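Local coordinates for ParB domain protein nuclease (Sulfolobus solfataricus, PDB 5K5D) that probably takes part in DNA segregation in an archaeon as a ParB-like partition protein, and may act as a nuclease, at residues 59-62 against 63-67; 19-23 against 24-28; 220-223 against 224-228. The protein carries 4 engineered substitutions. All coordinates share one frame; numbering follows the deposited sequence.

Interaction 1: 59-62 against 63-67. With CIT (citric acid), chain E.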
loop_
_atom_site.group_PDB
_atom_site.type_symbol
_atom_site.label_atom_id
_atom_site.label_comp_id
_atom_site.label_asym_id
_atom_site.label_seq_id
_atom_site.Cartn_x
_atom_site.Cartn_y
_atom_site.Cartn_z
ATOM N N LEU B 59 14.292 7.522 11.620
ATOM C CA LEU B 59 13.357 6.441 11.888
ATOM C C LEU B 59 12.700 5.986 10.588
ATOM O O LEU B 59 12.150 6.794 9.837
ATOM C CB LEU B 59 12.284 6.920 12.866
ATOM C CG LEU B 59 11.837 5.982 13.990
ATOM C CD1 LEU B 59 10.323 6.028 14.143
ATOM C CD2 LEU B 59 12.309 4.561 13.749
ATOM N N ILE B 60 12.757 4.689 10.321
ATOM C CA ILE B 60 12.155 4.144 9.114
ATOM C C ILE B 60 10.856 3.449 9.465
ATOM O O ILE B 60 9.819 3.683 8.845
ATOM C CB ILE B 60 13.101 3.147 8.417
ATOM C CG1 ILE B 60 14.313 3.886 7.851
ATOM C CG2 ILE B 60 12.373 2.390 7.315
ATOM C CD1 ILE B 60 15.310 2.972 7.178
ATOM N N ASP B 61 10.931 2.597 10.478
ATOM C CA ASP B 61 9.784 1.840 10.945
ATOM C C ASP B 61 9.706 1.856 12.469
ATOM O O ASP B 61 10.696 1.596 13.151
ATOM C CB ASP B 61 9.888 0.394 10.475
ATOM C CG ASP B 61 8.644 -0.394 10.771
ATOM O OD1 ASP B 61 7.554 0.066 10.374
ATOM O OD2 ASP B 61 8.751 -1.464 11.407
ATOM N N GLY B 62 8.526 2.161 12.999
ATOM C CA GLY B 62 8.300 2.081 14.430
ATOM C C GLY B 62 7.843 3.387 15.045
ATOM O O GLY B 62 8.181 3.690 16.188
ATOM N N TYR B 63 7.061 4.154 14.295
ATOM C CA TYR B 63 6.655 5.484 14.740
ATOM C C TYR B 63 5.671 5.464 15.906
ATOM O O TYR B 63 5.786 6.254 16.839
ATOM C CB TYR B 63 6.117 6.308 13.567
ATOM C CG TYR B 63 7.229 6.864 12.709
ATOM C CD1 TYR B 63 7.787 6.113 11.680
ATOM C CD2 TYR B 63 7.742 8.128 12.950
ATOM C CE1 TYR B 63 8.818 6.614 10.909
ATOM C CE2 TYR B 63 8.767 8.639 12.184
ATOM C CZ TYR B 63 9.303 7.879 11.165
ATOM O OH TYR B 63 10.326 8.396 10.404
ATOM N N THR B 64 4.703 4.564 15.857
ATOM C CA THR B 64 3.780 4.432 16.971
ATOM C C THR B 64 4.536 3.956 18.214
ATOM O O THR B 64 4.475 4.594 19.266
ATOM C CB THR B 64 2.607 3.495 16.629
ATOM O OG1 THR B 64 1.846 4.065 15.554
ATOM C CG2 THR B 64 1.699 3.305 17.833
ATOM N N ARG B 65 5.264 2.852 18.077
ATOM C CA ARG B 65 6.075 2.320 19.167
ATOM C C ARG B 65 6.960 3.382 19.818
ATOM O O ARG B 65 7.038 3.466 21.041
ATOM C CB ARG B 65 6.930 1.152 18.679
ATOM C CG ARG B 65 6.132 -0.089 18.329
ATOM C CD ARG B 65 7.020 -1.175 17.750
ATOM N NE ARG B 65 7.443 -0.867 16.389
ATOM C CZ ARG B 65 8.229 -1.646 15.654
ATOM N NH1 ARG B 65 8.687 -2.788 16.152
ATOM N NH2 ARG B 65 8.558 -1.287 14.420
ATOM N N LEU B 66 7.633 4.189 19.006
ATOM C CA LEU B 66 8.476 5.249 19.546
ATOM C C LEU B 66 7.642 6.254 20.334
ATOM O O LEU B 66 8.051 6.711 21.404
ATOM C CB LEU B 66 9.247 5.971 18.436
ATOM C CG LEU B 66 10.135 7.105 18.959
ATOM C CD1 LEU B 66 11.220 6.556 19.874
ATOM C CD2 LEU B 66 10.750 7.917 17.833
ATOM N N ASP B 67 6.476 6.599 19.796
ATOM C CA ASP B 67 5.598 7.567 20.442
ATOM C C ASP B 67 5.124 7.065 21.807
ATOM O O ASP B 67 5.108 7.808 22.791
ATOM C CB ASP B 67 4.399 7.892 19.548
ATOM C CG ASP B 67 3.486 8.938 20.161
ATOM O OD1 ASP B 67 3.804 10.143 20.057
ATOM O OD2 ASP B 67 2.455 8.556 20.753
HETATM C C1 CIT E . 1.979 0.975 13.328
HETATM O O1 CIT E . 1.893 1.565 14.424
HETATM O O2 CIT E . 0.953 0.858 12.625
HETATM C C2 CIT E . 3.296 0.406 12.854
HETATM C C3 CIT E . 4.485 1.307 13.170
HETATM O O7 CIT E . 4.081 2.706 13.183
HETATM C C4 CIT E . 5.587 1.037 12.155
HETATM C C5 CIT E . 5.764 2.179 11.185
HETATM O O3 CIT E . 5.193 2.155 10.071
HETATM O O4 CIT E . 6.509 3.141 11.489
HETATM C C6 CIT E . 5.068 0.924 14.519
HETATM O O5 CIT E . 5.393 1.793 15.356
HETATM O O6 CIT E . 5.241 -0.278 14.796
#

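Interaction 2: 19-23 against 24-28. Engineered in segment 24-28: M28 (natural residue Leu).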
loop_
_atom_site.group_PDB
_atom_site.type_symbol
_atom_site.label_atom_id
_atom_site.label_comp_id
_atom_site.label_asym_id
_atom_site.label_seq_id
_atom_site.Cartn_x
_atom_site.Cartn_y
_atom_site.Cartn_z
ATOM N N LEU B 19 16.598 9.755 17.817
ATOM C CA LEU B 19 15.901 9.330 16.600
ATOM C C LEU B 19 15.175 10.474 15.896
ATOM O O LEU B 19 14.342 11.159 16.493
ATOM C CB LEU B 19 14.917 8.199 16.912
ATOM C CG LEU B 19 15.390 6.771 16.622
ATOM C CD1 LEU B 19 16.887 6.725 16.318
ATOM C CD2 LEU B 19 15.024 5.839 17.776
ATOM N N LYS B 20 15.496 10.671 14.620
ATOM C CA LYS B 20 14.879 11.718 13.819
ATOM C C LYS B 20 13.770 11.125 12.967
ATOM O O LYS B 20 13.921 10.041 12.408
ATOM C CB LYS B 20 15.926 12.401 12.943
ATOM C CG LYS B 20 17.061 13.024 13.740
ATOM C CD LYS B 20 18.348 13.083 12.934
ATOM C CE LYS B 20 19.537 13.408 13.833
ATOM N NZ LYS B 20 20.843 13.202 13.142
ATOM N N GLU B 21 12.648 11.830 12.873
ATOM C CA GLU B 21 11.502 11.298 12.151
ATOM C C GLU B 21 11.375 11.877 10.747
ATOM O O GLU B 21 11.705 13.036 10.506
ATOM C CB GLU B 21 10.211 11.506 12.944
ATOM C CG GLU B 21 9.724 12.938 13.006
ATOM C CD GLU B 21 8.370 13.049 13.677
ATOM O OE1 GLU B 21 8.128 12.306 14.655
ATOM O OE2 GLU B 21 7.546 13.867 13.218
ATOM N N ASP B 22 10.912 11.041 9.825
ATOM C CA ASP B 22 10.688 11.438 8.446
ATOM C C ASP B 22 9.187 11.410 8.216
ATOM O O ASP B 22 8.552 10.361 8.338
ATOM C CB ASP B 22 11.383 10.462 7.497
ATOM C CG ASP B 22 11.237 10.856 6.044
ATOM O OD1 ASP B 22 12.224 11.341 5.455
ATOM O OD2 ASP B 22 10.132 10.681 5.491
ATOM N N ASP B 23 8.614 12.561 7.892
ATOM C CA ASP B 23 7.161 12.676 7.856
ATOM C C ASP B 23 6.512 11.747 6.836
ATOM O O ASP B 23 5.354 11.360 6.989
ATOM C CB ASP B 23 6.730 14.121 7.630
ATOM C CG ASP B 23 5.672 14.562 8.614
ATOM O OD1 ASP B 23 4.469 14.451 8.288
ATOM O OD2 ASP B 23 6.046 14.996 9.727
ATOM N N GLU B 24 7.261 11.374 5.803
ATOM C CA GLU B 24 6.738 10.445 4.814
ATOM C C GLU B 24 6.658 9.043 5.400
ATOM O O GLU B 24 5.630 8.380 5.296
ATOM C CB GLU B 24 7.597 10.430 3.550
ATOM C CG GLU B 24 6.926 9.715 2.388
ATOM C CD GLU B 24 7.910 9.011 1.478
ATOM O OE1 GLU B 24 8.862 8.394 1.998
ATOM O OE2 GLU B 24 7.733 9.074 0.243
ATOM N N PHE B 25 7.749 8.592 6.009
ATOM C CA PHE B 25 7.774 7.268 6.617
ATOM C C PHE B 25 6.770 7.216 7.752
ATOM O O PHE B 25 6.165 6.177 8.020
ATOM C CB PHE B 25 9.170 6.936 7.138
ATOM C CG PHE B 25 10.231 6.968 6.079
ATOM C CD1 PHE B 25 11.552 7.245 6.405
ATOM C CD2 PHE B 25 9.910 6.726 4.751
ATOM C CE1 PHE B 25 12.530 7.279 5.427
ATOM C CE2 PHE B 25 10.885 6.758 3.768
ATOM C CZ PHE B 25 12.195 7.036 4.105
ATOM N N LYS B 26 6.591 8.357 8.405
ATOM C CA LYS B 26 5.682 8.471 9.538
ATOM C C LYS B 26 4.244 8.170 9.138
ATOM O O LYS B 26 3.448 7.719 9.959
ATOM C CB LYS B 26 5.765 9.870 10.142
ATOM C CG LYS B 26 4.804 10.114 11.292
ATOM C CD LYS B 26 4.989 11.516 11.851
ATOM C CE LYS B 26 4.191 11.716 13.127
ATOM N NZ LYS B 26 4.431 13.064 13.714
ATOM N N THR B 27 3.919 8.407 7.872
ATOM C CA THR B 27 2.551 8.245 7.404
ATOM C C THR B 27 2.399 7.158 6.348
ATOM O O THR B 27 1.332 7.014 5.762
ATOM C CB THR B 27 1.996 9.563 6.837
ATOM O OG1 THR B 27 2.725 9.925 5.655
ATOM C CG2 THR B 27 2.107 10.675 7.877
HETATM N N MSE B 28 3.461 6.392 6.114
HETATM C CA MSE B 28 3.420 5.297 5.144
HETATM C C MSE B 28 2.336 4.274 5.467
HETATM O O MSE B 28 1.511 3.935 4.613
HETATM C CB MSE B 28 4.773 4.586 5.061
HETATM C CG MSE B 28 5.765 5.236 4.109
HETATM SE SE MSE B 28 5.077 5.366 2.284
HETATM C CE MSE B 28 4.364 3.568 2.101
#

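Interaction 3: 220-223 against 224-228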
loop_
_atom_site.group_PDB
_atom_site.type_symbol
_atom_site.label_atom_id
_atom_site.label_comp_id
_atom_site.label_asym_id
_atom_site.label_seq_id
_atom_site.Cartn_x
_atom_site.Cartn_y
_atom_site.Cartn_z
ATOM N N GLN B 220 -13.837 -8.380 -5.116
ATOM C CA GLN B 220 -15.149 -7.834 -5.424
ATOM C C GLN B 220 -15.028 -6.663 -6.394
ATOM O O GLN B 220 -15.843 -6.511 -7.302
ATOM C CB GLN B 220 -15.836 -7.376 -4.135
ATOM C CG GLN B 220 -17.332 -7.216 -4.259
ATOM C CD GLN B 220 -18.021 -8.519 -4.607
ATOM O OE1 GLN B 220 -17.968 -9.484 -3.846
ATOM N NE2 GLN B 220 -18.666 -8.555 -5.768
ATOM N N ALA B 221 -14.006 -5.835 -6.194
ATOM C CA ALA B 221 -13.765 -4.694 -7.070
ATOM C C ALA B 221 -13.393 -5.166 -8.467
ATOM O O ALA B 221 -13.778 -4.555 -9.464
ATOM C CB ALA B 221 -12.664 -3.818 -6.505
ATOM N N PHE B 222 -12.640 -6.258 -8.531
ATOM C CA PHE B 222 -12.177 -6.791 -9.803
ATOM C C PHE B 222 -13.315 -7.441 -10.596
ATOM O O PHE B 222 -13.330 -7.402 -11.827
ATOM C CB PHE B 222 -11.041 -7.790 -9.582
ATOM C CG PHE B 222 -10.404 -8.264 -10.852
ATOM C CD1 PHE B 222 -9.405 -7.524 -11.456
ATOM C CD2 PHE B 222 -10.813 -9.444 -11.446
ATOM C CE1 PHE B 222 -8.824 -7.951 -12.627
ATOM C CE2 PHE B 222 -10.236 -9.877 -12.614
ATOM C CZ PHE B 222 -9.239 -9.131 -13.206
ATOM N N ARG B 223 -14.263 -8.042 -9.885
ATOM C CA ARG B 223 -15.452 -8.587 -10.529
ATOM C C ARG B 223 -16.217 -7.463 -11.213
ATOM O O ARG B 223 -16.711 -7.622 -12.331
ATOM C CB ARG B 223 -16.355 -9.288 -9.513
ATOM C CG ARG B 223 -15.869 -10.663 -9.075
ATOM C CD ARG B 223 -16.846 -11.293 -8.095
ATOM N NE ARG B 223 -18.176 -11.454 -8.679
ATOM C CZ ARG B 223 -19.290 -11.620 -7.973
ATOM N NH1 ARG B 223 -19.243 -11.642 -6.647
ATOM N NH2 ARG B 223 -20.455 -11.758 -8.593
ATOM N N ILE B 224 -16.306 -6.325 -10.529
ATOM C CA ILE B 224 -16.955 -5.142 -11.081
ATOM C C ILE B 224 -16.244 -4.677 -12.344
ATOM O O ILE B 224 -16.888 -4.314 -13.331
ATOM C CB ILE B 224 -16.970 -3.987 -10.068
ATOM C CG1 ILE B 224 -17.952 -4.290 -8.933
ATOM C CG2 ILE B 224 -17.335 -2.682 -10.755
ATOM C CD1 ILE B 224 -18.010 -3.217 -7.870
ATOM N N TYR B 225 -14.913 -4.692 -12.305
ATOM C CA TYR B 225 -14.103 -4.281 -13.448
ATOM C C TYR B 225 -14.425 -5.107 -14.689
ATOM O O TYR B 225 -14.901 -4.579 -15.696
ATOM C CB TYR B 225 -12.609 -4.389 -13.122
ATOM C CG TYR B 225 -11.714 -4.180 -14.317
ATOM C CD1 TYR B 225 -11.517 -2.909 -14.848
ATOM C CD2 TYR B 225 -11.065 -5.250 -14.923
ATOM C CE1 TYR B 225 -10.696 -2.711 -15.949
ATOM C CE2 TYR B 225 -10.243 -5.060 -16.027
ATOM C CZ TYR B 225 -10.065 -3.788 -16.533
ATOM O OH TYR B 225 -9.251 -3.589 -17.624
ATOM N N THR B 226 -14.152 -6.405 -14.613
ATOM C CA THR B 226 -14.364 -7.302 -15.740
ATOM C C THR B 226 -15.815 -7.260 -16.219
ATOM O O THR B 226 -16.088 -7.337 -17.417
ATOM C CB THR B 226 -13.969 -8.741 -15.382
ATOM O OG1 THR B 226 -14.629 -9.129 -14.171
ATOM C CG2 THR B 226 -12.464 -8.833 -15.173
ATOM N N ARG B 227 -16.739 -7.127 -15.274
ATOM C CA ARG B 227 -18.157 -7.022 -15.593
ATOM C C ARG B 227 -18.443 -5.783 -16.438
ATOM O O ARG B 227 -18.872 -5.885 -17.586
ATOM C CB ARG B 227 -18.978 -6.988 -14.304
ATOM C CG ARG B 227 -20.398 -6.476 -14.464
ATOM C CD ARG B 227 -21.247 -7.421 -15.288
ATOM N NE ARG B 227 -22.650 -7.021 -15.288
ATOM C CZ ARG B 227 -23.622 -7.707 -15.879
ATOM N NH1 ARG B 227 -23.342 -8.833 -16.521
ATOM N NH2 ARG B 227 -24.872 -7.268 -15.828
ATOM N N VAL B 228 -18.185 -4.614 -15.863
ATOM C CA VAL B 228 -18.486 -3.344 -16.515
ATOM C C VAL B 228 -17.728 -3.144 -17.830
ATOM O O VAL B 228 -18.147 -2.354 -18.677
ATOM C CB VAL B 228 -18.228 -2.159 -15.562
ATOM C CG1 VAL B 228 -18.447 -0.853 -16.269
ATOM C CG2 VAL B 228 -19.149 -2.249 -14.356
#

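Interaction 1: 59-62 against 63-67
L59 and Y63 meet first through apolar packing. The methyl CD1 of L59 sits over the middle of one face of the Y63 ring, 3.3 Å from its centroid and 3° off the normal, a CH-pi contact. On the helix, CD2 of L66 also faces L59 CD1, at a looser 4.2 Å.

Hydrogen bonding reinforces the packing. With CG anti to the carbonyl carbon of Y63 (chi1 -78°), the ring points back toward the start of the strand, and its OH reaches L59 O in a very short 2.5 Å bond while receiving the backbone N-H of D22. One turn of helix is closed by L66 N giving to G62 O at 2.9 Å.

Strand 59-61 carries a classic beta bulge, I60 and D61 both facing I52 of the neighbouring strand, just before G62, the N-cap of the helix. The phi of 122° at G62 would press a side chain against the preceding carbonyl, and R65 NH2 already lies against its CA. The run G-Y-T-R fits the G-x-x-R phosphate-binding motif of ParB-like domains.

Ionic contacts complete the turn. D61 OD2 meets R65 NH2 at the guanidinium edge, 3.0 Å away, while D61 OD1 accepts from N101. Citrate, probably from the crystallisation liquor, settles on the helix start: G62 N and Y63 N converge on its O4, the former at 2.7 Å, R65 N gives to O5, and T64 OG1 gives to O1 at 2.7 Å. This anion placement is consistent with a site for phosphate groups, as in relatives; R104 and N32 bind the same citrate.

Interaction 2: 19-23 against 24-28
E21, just ahead of a short, weakly bonded helix whose N-cap is D22, reaches across to K26 within it, in the ParB-like N-terminal domain. Both chains run extended beyond CG, and K26 NZ meets E21 OE2 on its syn side at 3.3 Å, tilted somewhat out of the carboxylate plane, a salt bridge at the surface.

D22 does most of the capping. One oxygen, OD2, accepts from two backbone N-H groups that approach from opposite faces of the carboxylate: E24 N at 3.0 Å, which closes an Asx turn, and F25 N at 3.2 Å. With chi1 at -178°, CG lies beside the carbonyl carbon, a position that brings the carboxylate over one face of the F25 ring, planes 25° apart. The D22 CB comes within 3.4 Å of F25 CD1, and the main-chain O of D22 receives K26 N at 2.8 Å. The second oxygen, OD1, pairs with R90, which also holds E24 by a salt bridge and so may ease the nearness of two like charges. An alanine in place of D22 is likely to leave the N-H groups of E24 and F25 without their cap and R90 with one carboxylate fewer.

D23 contributes through its backbone. Its carbonyl draws a weak bond from T27 N, and T27 OG1 gives to the same D23 O from within the carbonyl plane, 3.3 Å away.

Interaction 3: 220-223 against 224-228
The carbonyl oxygen of F222 receives T226 N at 3.1 Å, in a nearly straight bond (170° at the hydrogen), and the hydroxyl of T226 also comes close to it. That hydroxyl, OG1, stands 3.2 Å from both F222 O and R223 O, with one proton to share between them. The torsion chi1 of 52° puts OG1 between the backbone N and the carbonyl carbon of T226, folding the oxygen back over the preceding turn. R223 O is claimed in turn by R227 N at 3.0 Å.

The main-chain bonds are the i to i+4 bonds of a regular alpha-helix, continued by Y225 N to A221 O and by I224 N to Q220 O. A threonine hydroxyl turned back onto carbonyls of the previous turn is a well-known helix arrangement that lets a polar side chain stay within the helix's own bonding.

The same torsion sends the other branch of T226 toward F222. Its methyl CG2 packs 3.5 Å from F222 CE2, the two side chains crossing at about a right angle. Y225 meets F222 differently: the rings lie oblique to each other, planes 38° apart, with F222 CE1 4.2 Å from Y225 CD2. CG1 of I224 lies against the backbone O of Q220.

Helix 218-230, in the second domain of this family, packs among three helices: F222 and Y225 lean on helix 189-201, I224 and V228 on helix 234-238, while Q220 and R223 touch helix 252-259; R227 gives to I258 O within that last helix and forms a salt bridge with D261 just after it.

In the fold
Interactions 1 and 2 belong to the ParB-like N-terminal region and touch: Y63 of the first lies against E21, F25 and K26 of the second, and L59 pairs by backbone with K20. Both start a helix, yet they differ in what meets its first N-H groups. At 59-67, a buried turn, citrate does so; at 19-28, largely on the surface, the chain's own aspartate does. Interaction 3 stands apart, its centre about 37 Å from that of interaction 1 and on the other side of the chain's centre. Partly buried within a continuous helix, 220-228 relies on backbone bonds and aromatic packing, with no salt bridge between its own segments.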